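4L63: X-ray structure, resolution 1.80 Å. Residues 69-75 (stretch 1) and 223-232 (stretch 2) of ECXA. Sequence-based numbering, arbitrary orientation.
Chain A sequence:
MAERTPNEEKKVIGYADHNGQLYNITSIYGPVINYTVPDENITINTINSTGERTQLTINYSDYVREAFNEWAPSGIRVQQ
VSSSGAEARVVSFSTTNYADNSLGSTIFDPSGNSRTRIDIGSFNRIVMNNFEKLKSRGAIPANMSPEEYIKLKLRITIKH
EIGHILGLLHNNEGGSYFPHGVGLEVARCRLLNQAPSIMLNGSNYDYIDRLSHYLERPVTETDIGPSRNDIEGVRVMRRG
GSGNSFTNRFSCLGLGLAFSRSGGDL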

# COMPACT_ATOMS: atom_id res chain seq x y z
N ASN A 69 25.76 -6.62 12.74
CA ASN A 69 25.76 -7.08 11.36
C ASN A 69 24.36 -7.46 10.90
O ASN A 69 24.04 -7.39 9.72
CB ASN A 69 26.68 -8.27 11.18
CG ASN A 69 26.90 -8.62 9.73
OD1 ASN A 69 27.64 -7.94 9.02
ND2 ASN A 69 26.22 -9.66 9.27
N GLU A 70 23.53 -7.88 11.86
CA GLU A 70 22.12 -8.16 11.61
C GLU A 70 21.41 -6.92 11.11
O GLU A 70 20.45 -7.00 10.33
CB GLU A 70 21.44 -8.65 12.89
CG GLU A 70 21.90 -9.99 13.41
CD GLU A 70 21.07 -11.12 12.86
OE1 GLU A 70 19.98 -11.38 13.42
OE2 GLU A 70 21.51 -11.76 11.89
N TRP A 71 21.86 -5.77 11.59
CA TRP A 71 21.21 -4.49 11.29
C TRP A 71 21.88 -3.79 10.12
O TRP A 71 21.39 -2.75 9.64
CB TRP A 71 21.22 -3.59 12.53
CG TRP A 71 20.29 -4.03 13.62
CD1 TRP A 71 20.59 -4.82 14.70
CD2 TRP A 71 18.90 -3.69 13.75
NE1 TRP A 71 19.48 -4.99 15.48
CE2 TRP A 71 18.42 -4.31 14.92
CE3 TRP A 71 18.02 -2.93 12.98
CZ2 TRP A 71 17.11 -4.19 15.35
CZ3 TRP A 71 16.70 -2.81 13.40
CH2 TRP A 71 16.26 -3.44 14.57
N ALA A 72 22.98 -4.36 9.64
CA ALA A 72 23.76 -3.80 8.53
C ALA A 72 22.96 -3.51 7.24
O ALA A 72 23.29 -2.56 6.53
CB ALA A 72 24.93 -4.73 8.21
N PRO A 73 21.92 -4.32 6.92
CA PRO A 73 21.09 -3.97 5.75
C PRO A 73 20.46 -2.57 5.80
O PRO A 73 20.02 -2.07 4.76
CB PRO A 73 20.00 -5.04 5.78
CG PRO A 73 20.67 -6.23 6.35
CD PRO A 73 21.64 -5.70 7.38
N SER A 74 20.43 -1.94 6.97
CA SER A 74 19.91 -0.58 7.10
C SER A 74 20.89 0.46 6.55
O SER A 74 20.51 1.61 6.31
CB SER A 74 19.59 -0.26 8.55
OG SER A 74 20.78 -0.13 9.29
N GLY A 75 22.15 0.07 6.35
CA GLY A 75 23.13 0.96 5.74
C GLY A 75 24.08 1.57 6.76
O GLY A 75 25.02 2.28 6.40
N ASP A 223 16.81 -17.72 12.18
CA ASP A 223 15.50 -17.13 11.91
C ASP A 223 15.35 -15.73 12.49
O ASP A 223 14.75 -14.86 11.86
CB ASP A 223 14.40 -18.03 12.47
CG ASP A 223 14.19 -19.28 11.63
OD1 ASP A 223 14.44 -19.23 10.41
OD2 ASP A 223 13.77 -20.31 12.20
N ILE A 224 15.89 -15.51 13.68
CA ILE A 224 15.72 -14.23 14.37
C ILE A 224 16.47 -13.11 13.66
O ILE A 224 17.35 -13.35 12.84
CB ILE A 224 16.19 -14.30 15.83
CG1 ILE A 224 17.72 -14.39 15.90
CG2 ILE A 224 15.54 -15.47 16.55
CD1 ILE A 224 18.27 -14.39 17.31
N GLY A 225 16.09 -11.87 13.98
CA GLY A 225 16.75 -10.71 13.42
C GLY A 225 15.76 -9.60 13.11
O GLY A 225 14.55 -9.80 13.22
N PRO A 226 16.27 -8.43 12.72
CA PRO A 226 15.43 -7.28 12.35
C PRO A 226 14.51 -7.65 11.20
O PRO A 226 14.95 -8.30 10.26
CB PRO A 226 16.44 -6.22 11.90
CG PRO A 226 17.78 -6.70 12.40
CD PRO A 226 17.69 -8.18 12.44
N SER A 227 13.24 -7.25 11.26
CA SER A 227 12.33 -7.50 10.15
C SER A 227 12.59 -6.52 9.01
O SER A 227 13.39 -5.60 9.16
CB SER A 227 10.88 -7.38 10.61
OG SER A 227 10.60 -6.02 10.92
N ARG A 228 11.90 -6.71 7.88
CA ARG A 228 11.99 -5.75 6.79
C ARG A 228 11.66 -4.35 7.28
O ARG A 228 12.40 -3.40 7.00
CB ARG A 228 11.05 -6.11 5.64
CG ARG A 228 11.16 -5.14 4.47
CD ARG A 228 9.80 -4.75 3.91
NE ARG A 228 9.89 -3.76 2.84
CZ ARG A 228 9.53 -2.48 2.98
NH1 ARG A 228 9.06 -2.04 4.15
NH2 ARG A 228 9.64 -1.65 1.95
N ASN A 229 10.57 -4.21 8.02
CA ASN A 229 10.18 -2.88 8.49
C ASN A 229 11.15 -2.33 9.53
O ASN A 229 11.38 -1.11 9.58
CB ASN A 229 8.75 -2.89 9.04
CG ASN A 229 7.71 -3.02 7.94
OD1 ASN A 229 8.06 -3.11 6.77
ND2 ASN A 229 6.43 -3.00 8.30
N ASP A 230 11.72 -3.20 10.37
CA ASP A 230 12.75 -2.77 11.32
C ASP A 230 13.92 -2.10 10.59
O ASP A 230 14.42 -1.05 11.00
CB ASP A 230 13.29 -3.95 12.13
CG ASP A 230 12.31 -4.45 13.17
OD1 ASP A 230 11.41 -3.68 13.58
OD2 ASP A 230 12.44 -5.62 13.58
N ILE A 231 14.34 -2.72 9.49
CA ILE A 231 15.45 -2.21 8.69
C ILE A 231 15.09 -0.87 8.06
O ILE A 231 15.88 0.07 8.09
CB ILE A 231 15.85 -3.22 7.59
CG1 ILE A 231 16.38 -4.51 8.20
CG2 ILE A 231 16.87 -2.61 6.64
CD1 ILE A 231 17.62 -4.34 9.08
N GLU A 232 13.90 -0.77 7.48
CA GLU A 232 13.44 0.49 6.91
C GLU A 232 13.29 1.58 7.98
O GLU A 232 13.49 2.76 7.71
CB GLU A 232 12.11 0.29 6.18
CG GLU A 232 12.25 -0.52 4.90
CD GLU A 232 13.32 0.04 3.98
OE1 GLU A 232 13.28 1.25 3.67
OE2 GLU A 232 14.21 -0.74 3.58

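The two stretches, far apart in sequence, meet by apolar packing and a CH-pi contact; no hydrogen bond crosses between them. Together they bury 383 Å², with Ile231 contributing the largest share (87 Å²), followed by Trp71, Pro226 and Glu70. The centrepiece is the CH-pi contact, a recurring pairing of proline with tryptophan. Pro226 CG lies 3.6 Å from the centroid of the five-membered ring of Trp71, 17° off the ring normal, so this carbon sits over the ring face. The same carbon approaches Glu70 O at 3.4 Å. At the edge of the indole, near its plane, Asp230 O lies 3.7 Å from Trp71 CZ3, while Trp71 NE1 is hydrogen-bonded elsewhere in the structure.

Ile231 extends the apolar surface with both branches. Its CD1 reaches Trp71 CE3 at 4.2 Å, and its CG2 packs 4.1 Å from Pro73 CB and 3.6 Å from Ser74 N. The polar atoms of Ser74 are already satisfied: Ser74 N and OG both donate to Trp71 O, OG at 2.7 Å from it. Within stretch 2, Ser227 OG caps the helix by accepting from Asp230 N, and Asp230 OD2 accepts from Ser227 N.

Gly225 suits its place on steric grounds: a CB there would clash with Glu70 OE1, which lies 3.3 Å from Gly225 CA, and its backbone angles independently call for glycine.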